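Local coordinates for protein pullulanase (Bacillus acidopullulyticus, PDB 2WAN) that hydrolyses the alpha-1,6-glucosidic linkages of pullulan, and probably of branched starch polysaccharides, as a debranching glycoside hydrolase, at residues Asn737-Asp742 with Arg784-Asn789; Thr504-Tyr509 with Asn791-Gly796; Val434-His439 with Pro774-Gly779. One frame throughout, in Å; residues are numbered along the deposited sequence.

Overall arrangement
All three contacts lie in the barrel domain, with centres about 15 to 17 Å apart. Contact 3 joins strands 435-438 and 773-777, the first and last of the eight parallel strands, and so closes the barrel. The long connection between strand 773-777 and helix 797-800 then supplies the second segment of contact 1, against the start of helix 740-747, and of contact 2, against the loop leading to strand 511-513. The chain order is 434-439, 504-509, 737-742, 774-779, 784-789, 791-796. Direct bonds tie the contacts together: R784 to Q777, K786 to S792, and N506 to H439. Loops that follow barrel strands frame the active site in alpha-amylase relatives, which probably holds here too.

Contact 1 of 3, residues Asn737-Asp742 with Arg784-Asn789; sequences NMTLWD and RTKGGN
D742 sits in the bend formed by T785-N789, and both of its carboxylate oxygens accept hydrogen bonds from it. Starting from the backbone, its CB passes G788 CA, with D742 CB and G788 CA 4.2 Å apart. CG lies anti to the carbonyl carbon (chi1 -72°), and from there the two oxygens divide the work. OD1 accepts the hydroxyl of T785 on its syn lone pair, with T785 OG1 and D742 OD1 2.7 Å apart. OD2 takes two backbone N-H groups from opposite faces of the carboxylate plane. K786 N, 2.9 Å from D742 OD2, arrives on the syn side, whereas G788 N, also 2.9 Å from D742 OD2, comes in from well above the plane. A water that also bridges T739 N and N789 O donates to OD2 as well. This many donors, together with its place in the first turn of helix 740-747, would probably favour the charged carboxylate.

The bend itself combines an ST turn, in which T785 OG1 accepts from G787 N, with a type I' beta turn from K786 to N789. Facing it, T739 is the N-cap of helix 740-747: T739 OG1 accepts a weak bond from D742 N and donates to R784 O at 2.9 Å, across the contact. T739 CG2 packs on the extended lysine chain, 3.8 Å from K786 CG. That chain runs on to NZ, which bonds to S792 OG and, through two waters, one of them weakly held, reaches N737 O. R784 turns its guanidinium to Q777 and to N800 O of helix 797-800.

Contact 2 of 3, residues Thr504-Tyr509 with Asn791-Gly796; sequences TYNWGY and NSYNAG
W507 lays one face of its indole over the backbone of Y793, whose CA stands 3.5 Å from the centroid of the five-membered ring, 19° off the ring normal: a CH-pi contact. Y793 CB continues over the same system, reaching W507 CE3 at 3.3 Å, while S792 OG comes obliquely to within 3.2 Å of W507 CZ2. The phenol of Y793 leads away, so that its CA and CB do most of the touching, with N506 ND2 at the ring's edge.

Beside this overlap, W507 N donates to Y793 O in the carbonyl plane, with 2.9 Å between W507 N and Y793 O. Y793 O also takes a CA-H...O contact from N506 CA, 3.3 Å away. Both segments are loops held in shape by their own turns: N506 OD1 accepts from G508 N in an Asx turn, and S792-A795 forms a type I beta turn. Y505 places CG anti to its backbone N (chi1 -171°), which brings Y505 CG against G796, 3.6 Å from G796 CA; G796 O lies over the centre of the ring. The far end of Y505 is held by D442, and that of S792 by N800 and K786.

A water donates to both Y505 O and N794 O. With one direct backbone bond and aromatic faces resting largely on main-chain atoms, the contact probably depends on the two aromatic side chains of 504-509 and on the path of the 791-796 backbone, more than on the side chains of that segment.

Contact 3 of 3, residues Val434-His439 with Pro774-Gly779; sequences VIYEAH and PFMQGG
I435, Y436 and E437 pair with F775, M776 and Q777 as parallel strands, the first-to-last pairing that closes the eight-stranded TIM barrel of the alpha-amylase family. The ladder alternates: I435 N donates to P774 O, M776 N to I435 O, E437 N to M776 O and G778 N to E437 O, the last at 2.8 Å.

On the face carrying I435, E437 and F775, the phenyl ring touches both neighbours obliquely, with F775 CD1 3.7 Å from I435 CG2 and F775 CZ 3.5 Å from E437 CB. On the face carrying Y436 and M776, G778 CA sits over the tyrosine ring in a CH-pi contact, 3.6 Å from its centroid. M776 SD meets the edge of that ring, 3.9 Å from Y436 CD2, a Met-aromatic contact. An alanine here would strip away the ring and hydroxyl, and would probably leave a gap beside G778 CA and M776 SD and E781 OE2 without this hydrogen-bonding mate.

Further out, helices 753-769 and 811-826 cover M776 with F768 and F817, F679 meets F775 edge-to-face, and H735 N holds E437 OE1. E781 bridges the two segments: its OE2 is hydrogen-bonded to Y436 OH and its OE1 to G779 N.

Contact 1 of 3, residues Asn737-Asp742 with Arg784-Asn789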
# COMPACT_ATOMS: atom_id res chain seq x y z
N ASN A 737 11.45 3.98 -11.67
CA ASN A 737 12.88 4.24 -11.81
C ASN A 737 13.47 3.52 -13.05
O ASN A 737 12.76 3.33 -14.05
CB ASN A 737 13.61 3.89 -10.51
CG ASN A 737 12.96 4.53 -9.29
OD1 ASN A 737 12.93 5.76 -9.18
ND2 ASN A 737 12.42 3.71 -8.40
N MET A 738 14.74 3.12 -13.00
CA MET A 738 15.41 2.63 -14.20
C MET A 738 15.48 1.10 -14.28
O MET A 738 15.51 0.41 -13.27
CB MET A 738 16.81 3.24 -14.28
CG MET A 738 16.79 4.75 -14.09
SD MET A 738 18.45 5.44 -14.06
CE MET A 738 18.99 5.11 -15.74
N THR A 739 15.53 0.57 -15.51
CA THR A 739 15.82 -0.86 -15.65
C THR A 739 17.27 -1.05 -15.19
O THR A 739 18.06 -0.08 -15.18
CB THR A 739 15.68 -1.37 -17.09
OG1 THR A 739 16.75 -0.86 -17.91
CG2 THR A 739 14.32 -0.97 -17.69
N LEU A 740 17.63 -2.26 -14.78
CA LEU A 740 18.98 -2.47 -14.27
C LEU A 740 20.03 -2.20 -15.33
O LEU A 740 21.07 -1.64 -15.02
CB LEU A 740 19.15 -3.86 -13.64
CG LEU A 740 20.43 -4.02 -12.80
CD1 LEU A 740 20.55 -2.90 -11.75
CD2 LEU A 740 20.52 -5.41 -12.11
N TRP A 741 19.73 -2.55 -16.58
CA TRP A 741 20.70 -2.34 -17.67
C TRP A 741 21.00 -0.85 -17.81
O TRP A 741 22.17 -0.44 -17.91
CB TRP A 741 20.20 -2.96 -19.01
CG TRP A 741 21.29 -3.00 -20.08
CD1 TRP A 741 21.28 -2.39 -21.30
CD2 TRP A 741 22.56 -3.67 -19.97
NE1 TRP A 741 22.46 -2.66 -21.98
CE2 TRP A 741 23.26 -3.45 -21.18
CE3 TRP A 741 23.17 -4.46 -18.97
CZ2 TRP A 741 24.55 -3.97 -21.42
CZ3 TRP A 741 24.45 -4.98 -19.20
CH2 TRP A 741 25.13 -4.72 -20.43
N ASP A 742 19.94 -0.04 -17.77
CA ASP A 742 20.06 1.42 -17.87
C ASP A 742 20.75 2.00 -16.64
O ASP A 742 21.58 2.91 -16.75
CB ASP A 742 18.68 2.04 -18.05
CG ASP A 742 18.08 1.79 -19.42
OD1 ASP A 742 18.72 1.12 -20.26
OD2 ASP A 742 16.97 2.27 -19.67
N ARG A 784 16.31 -5.52 -20.84
CA ARG A 784 15.34 -4.55 -21.35
C ARG A 784 15.82 -3.13 -21.04
O ARG A 784 16.38 -2.88 -19.98
CB ARG A 784 13.96 -4.82 -20.75
CG ARG A 784 12.91 -3.74 -21.01
CD ARG A 784 11.54 -4.34 -20.75
NE ARG A 784 10.46 -3.36 -20.62
CZ ARG A 784 10.11 -2.80 -19.47
NH1 ARG A 784 10.80 -3.08 -18.37
NH2 ARG A 784 9.07 -1.96 -19.43
N THR A 785 15.66 -2.24 -22.02
CA THR A 785 16.14 -0.87 -21.89
C THR A 785 15.01 0.12 -22.18
O THR A 785 14.21 -0.10 -23.10
CB THR A 785 17.37 -0.59 -22.82
OG1 THR A 785 17.76 0.78 -22.71
CG2 THR A 785 17.06 -0.89 -24.27
N LYS A 786 14.94 1.18 -21.37
CA LYS A 786 14.00 2.28 -21.57
C LYS A 786 14.74 3.51 -22.10
O LYS A 786 14.23 4.64 -22.03
CB LYS A 786 13.31 2.65 -20.25
CG LYS A 786 12.38 1.53 -19.72
CD LYS A 786 11.80 1.82 -18.35
CE LYS A 786 10.82 0.69 -17.89
NZ LYS A 786 10.19 1.07 -16.58
N GLY A 787 15.94 3.28 -22.62
CA GLY A 787 16.78 4.39 -23.10
C GLY A 787 17.13 5.38 -22.01
O GLY A 787 17.37 6.57 -22.29
N GLY A 788 17.15 4.91 -20.76
CA GLY A 788 17.50 5.74 -19.62
C GLY A 788 16.34 6.42 -18.91
O GLY A 788 16.56 7.11 -17.92
N ASN A 789 15.12 6.24 -19.42
CA ASN A 789 13.94 6.81 -18.79
C ASN A 789 13.79 6.29 -17.36
O ASN A 789 13.88 5.08 -17.13
CB ASN A 789 12.70 6.44 -19.62
CG ASN A 789 11.51 7.32 -19.31
OD1 ASN A 789 11.04 7.36 -18.18
ND2 ASN A 789 11.02 8.03 -20.33
O HOH W 1 10.17 3.83 -14.91
O HOH W 2 12.21 0.54 -14.63
O HOH W 3 15.54 2.81 -17.36
O HOH W 4 17.44 -4.18 -17.83

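Contact 2 of 3, residues Thr504-Tyr509 with Asn791-Gly796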
# COMPACT_ATOMS: atom_id res chain seq x y z
N THR A 504 -3.28 4.48 -26.71
CA THR A 504 -2.48 5.40 -25.93
C THR A 504 -1.85 4.59 -24.79
O THR A 504 -2.33 3.50 -24.46
CB THR A 504 -3.24 6.65 -25.43
OG1 THR A 504 -4.35 6.25 -24.63
CG2 THR A 504 -3.73 7.50 -26.61
N TYR A 505 -0.75 5.10 -24.24
CA TYR A 505 0.02 4.35 -23.26
C TYR A 505 -0.17 4.87 -21.84
O TYR A 505 0.05 6.04 -21.58
CB TYR A 505 1.52 4.41 -23.60
CG TYR A 505 2.27 3.45 -22.71
CD1 TYR A 505 2.74 3.84 -21.45
CD2 TYR A 505 2.42 2.12 -23.09
CE1 TYR A 505 3.38 2.93 -20.60
CE2 TYR A 505 3.05 1.19 -22.26
CZ TYR A 505 3.52 1.60 -21.03
OH TYR A 505 4.14 0.68 -20.22
N ASN A 506 -0.49 3.99 -20.88
CA ASN A 506 -0.38 4.37 -19.48
C ASN A 506 -0.15 3.16 -18.57
O ASN A 506 -0.69 2.08 -18.82
CB ASN A 506 -1.63 5.15 -19.00
CG ASN A 506 -1.36 6.02 -17.78
OD1 ASN A 506 -1.30 5.54 -16.63
ND2 ASN A 506 -1.22 7.33 -18.02
N TRP A 507 0.62 3.35 -17.50
CA TRP A 507 0.76 2.30 -16.48
C TRP A 507 -0.55 1.93 -15.79
O TRP A 507 -0.73 0.77 -15.42
CB TRP A 507 1.75 2.68 -15.38
CG TRP A 507 3.20 2.58 -15.76
CD1 TRP A 507 3.74 1.94 -16.83
CD2 TRP A 507 4.29 3.13 -15.02
NE1 TRP A 507 5.11 2.08 -16.82
CE2 TRP A 507 5.47 2.79 -15.71
CE3 TRP A 507 4.38 3.89 -13.84
CZ2 TRP A 507 6.74 3.20 -15.28
CZ3 TRP A 507 5.65 4.29 -13.40
CH2 TRP A 507 6.81 3.95 -14.12
N GLY A 508 -1.42 2.92 -15.58
CA GLY A 508 -2.72 2.67 -14.96
C GLY A 508 -2.87 2.96 -13.48
O GLY A 508 -3.74 2.36 -12.81
N TYR A 509 -2.04 3.86 -12.94
CA TYR A 509 -2.13 4.16 -11.49
C TYR A 509 -3.17 5.24 -11.16
O TYR A 509 -3.10 5.86 -10.11
CB TYR A 509 -0.74 4.48 -10.87
CG TYR A 509 0.13 3.25 -10.94
CD1 TYR A 509 -0.04 2.21 -10.02
CD2 TYR A 509 1.08 3.10 -11.96
CE1 TYR A 509 0.70 1.05 -10.11
CE2 TYR A 509 1.83 1.95 -12.05
CZ TYR A 509 1.64 0.93 -11.12
OH TYR A 509 2.37 -0.23 -11.24
N ASN A 791 11.06 7.13 -15.25
CA ASN A 791 9.67 7.26 -14.83
C ASN A 791 8.75 7.19 -16.05
O ASN A 791 8.15 8.19 -16.49
CB ASN A 791 9.46 8.55 -14.03
CG ASN A 791 8.07 8.66 -13.42
OD1 ASN A 791 7.49 7.66 -12.99
ND2 ASN A 791 7.54 9.88 -13.37
N SER A 792 8.63 5.98 -16.59
CA SER A 792 8.12 5.79 -17.94
C SER A 792 6.59 5.59 -18.05
O SER A 792 6.12 5.02 -19.03
CB SER A 792 8.87 4.61 -18.61
OG SER A 792 8.69 3.41 -17.86
N TYR A 793 5.85 6.11 -17.06
CA TYR A 793 4.40 5.87 -16.88
C TYR A 793 3.50 6.16 -18.09
O TYR A 793 2.48 5.49 -18.29
CB TYR A 793 3.87 6.62 -15.63
CG TYR A 793 3.73 8.11 -15.82
CD1 TYR A 793 2.49 8.66 -16.20
CD2 TYR A 793 4.81 8.97 -15.63
CE1 TYR A 793 2.35 10.03 -16.40
CE2 TYR A 793 4.68 10.36 -15.82
CZ TYR A 793 3.44 10.87 -16.20
OH TYR A 793 3.29 12.22 -16.39
N ASN A 794 3.88 7.16 -18.88
CA ASN A 794 3.15 7.48 -20.11
C ASN A 794 4.08 7.57 -21.34
O ASN A 794 3.74 8.21 -22.35
CB ASN A 794 2.31 8.76 -19.93
CG ASN A 794 3.16 10.02 -19.80
OD1 ASN A 794 4.38 9.96 -19.66
ND2 ASN A 794 2.49 11.18 -19.85
N ALA A 795 5.24 6.92 -21.26
CA ALA A 795 6.30 7.14 -22.27
C ALA A 795 6.10 6.39 -23.59
O ALA A 795 6.83 6.64 -24.57
CB ALA A 795 7.66 6.82 -21.69
N GLY A 796 5.15 5.46 -23.64
CA GLY A 796 4.88 4.73 -24.87
C GLY A 796 5.69 3.47 -25.08
O GLY A 796 6.47 3.04 -24.22
O HOH W 5 0.66 8.51 -23.43

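Contact 3 of 3, residues Val434-His439 with Pro774-Gly779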
# COMPACT_ATOMS: atom_id res chain seq x y z
N VAL A 434 8.43 -16.95 -7.30
CA VAL A 434 9.39 -16.08 -8.00
C VAL A 434 8.55 -15.19 -8.90
O VAL A 434 7.99 -15.65 -9.92
CB VAL A 434 10.43 -16.87 -8.83
CG1 VAL A 434 11.49 -15.88 -9.34
CG2 VAL A 434 11.11 -17.92 -7.96
N ILE A 435 8.46 -13.93 -8.51
CA ILE A 435 7.45 -13.01 -9.04
C ILE A 435 8.04 -12.21 -10.21
O ILE A 435 9.12 -11.64 -10.11
CB ILE A 435 6.92 -12.08 -7.91
CG1 ILE A 435 6.26 -12.91 -6.81
CG2 ILE A 435 5.91 -11.08 -8.48
CD1 ILE A 435 5.90 -12.11 -5.54
N TYR A 436 7.30 -12.15 -11.31
CA TYR A 436 7.75 -11.51 -12.55
C TYR A 436 6.77 -10.40 -12.91
O TYR A 436 5.63 -10.67 -13.29
CB TYR A 436 7.78 -12.59 -13.63
CG TYR A 436 8.29 -12.22 -15.02
CD1 TYR A 436 7.42 -11.80 -16.01
CD2 TYR A 436 9.64 -12.39 -15.35
CE1 TYR A 436 7.86 -11.51 -17.30
CE2 TYR A 436 10.11 -12.10 -16.64
CZ TYR A 436 9.22 -11.69 -17.61
OH TYR A 436 9.68 -11.44 -18.89
N GLU A 437 7.20 -9.14 -12.76
CA GLU A 437 6.32 -7.99 -13.02
C GLU A 437 6.18 -7.70 -14.52
O GLU A 437 7.17 -7.59 -15.24
CB GLU A 437 6.84 -6.73 -12.31
CG GLU A 437 5.89 -5.52 -12.42
CD GLU A 437 6.47 -4.27 -11.72
OE1 GLU A 437 7.69 -4.03 -11.80
OE2 GLU A 437 5.69 -3.52 -11.12
N ALA A 438 4.94 -7.58 -15.00
CA ALA A 438 4.71 -7.31 -16.43
C ALA A 438 3.48 -6.44 -16.64
O ALA A 438 2.46 -6.61 -15.98
CB ALA A 438 4.55 -8.64 -17.21
N HIS A 439 3.59 -5.50 -17.58
CA HIS A 439 2.46 -4.69 -18.06
C HIS A 439 1.82 -5.38 -19.26
O HIS A 439 2.53 -5.87 -20.14
CB HIS A 439 3.03 -3.32 -18.45
CG HIS A 439 2.02 -2.29 -18.83
ND1 HIS A 439 1.44 -2.23 -20.09
CD2 HIS A 439 1.54 -1.22 -18.15
CE1 HIS A 439 0.62 -1.20 -20.15
NE2 HIS A 439 0.67 -0.56 -18.99
N PRO A 774 11.64 -13.68 -3.82
CA PRO A 774 12.32 -12.96 -4.91
C PRO A 774 11.35 -12.36 -5.93
O PRO A 774 10.40 -13.03 -6.37
CB PRO A 774 13.16 -14.06 -5.57
CG PRO A 774 12.38 -15.33 -5.29
CD PRO A 774 11.87 -15.13 -3.89
N PHE A 775 11.64 -11.14 -6.37
CA PHE A 775 10.80 -10.41 -7.32
C PHE A 775 11.74 -9.85 -8.37
O PHE A 775 12.86 -9.41 -8.03
CB PHE A 775 10.11 -9.24 -6.58
CG PHE A 775 9.46 -8.21 -7.48
CD1 PHE A 775 8.07 -8.22 -7.68
CD2 PHE A 775 10.22 -7.21 -8.08
CE1 PHE A 775 7.46 -7.24 -8.48
CE2 PHE A 775 9.62 -6.25 -8.89
CZ PHE A 775 8.24 -6.27 -9.10
N MET A 776 11.30 -9.86 -9.63
CA MET A 776 12.08 -9.22 -10.70
C MET A 776 11.16 -8.44 -11.63
O MET A 776 10.00 -8.83 -11.86
CB MET A 776 12.88 -10.26 -11.49
CG MET A 776 12.01 -11.30 -12.24
SD MET A 776 12.92 -12.52 -13.20
CE MET A 776 13.51 -11.50 -14.56
N GLN A 777 11.69 -7.33 -12.15
CA GLN A 777 10.99 -6.61 -13.21
C GLN A 777 11.06 -7.44 -14.49
O GLN A 777 12.14 -7.81 -14.94
CB GLN A 777 11.64 -5.25 -13.48
CG GLN A 777 10.83 -4.43 -14.51
CD GLN A 777 11.41 -3.07 -14.89
OE1 GLN A 777 10.73 -2.29 -15.56
NE2 GLN A 777 12.67 -2.79 -14.50
N GLY A 778 9.91 -7.76 -15.07
CA GLY A 778 9.89 -8.54 -16.31
C GLY A 778 10.75 -7.89 -17.38
O GLY A 778 10.72 -6.69 -17.59
N GLY A 779 11.56 -8.70 -18.04
CA GLY A 779 12.41 -8.20 -19.12
C GLY A 779 13.83 -7.98 -18.68
O GLY A 779 14.70 -7.81 -19.52
O HOH W 6 8.36 -5.47 -16.97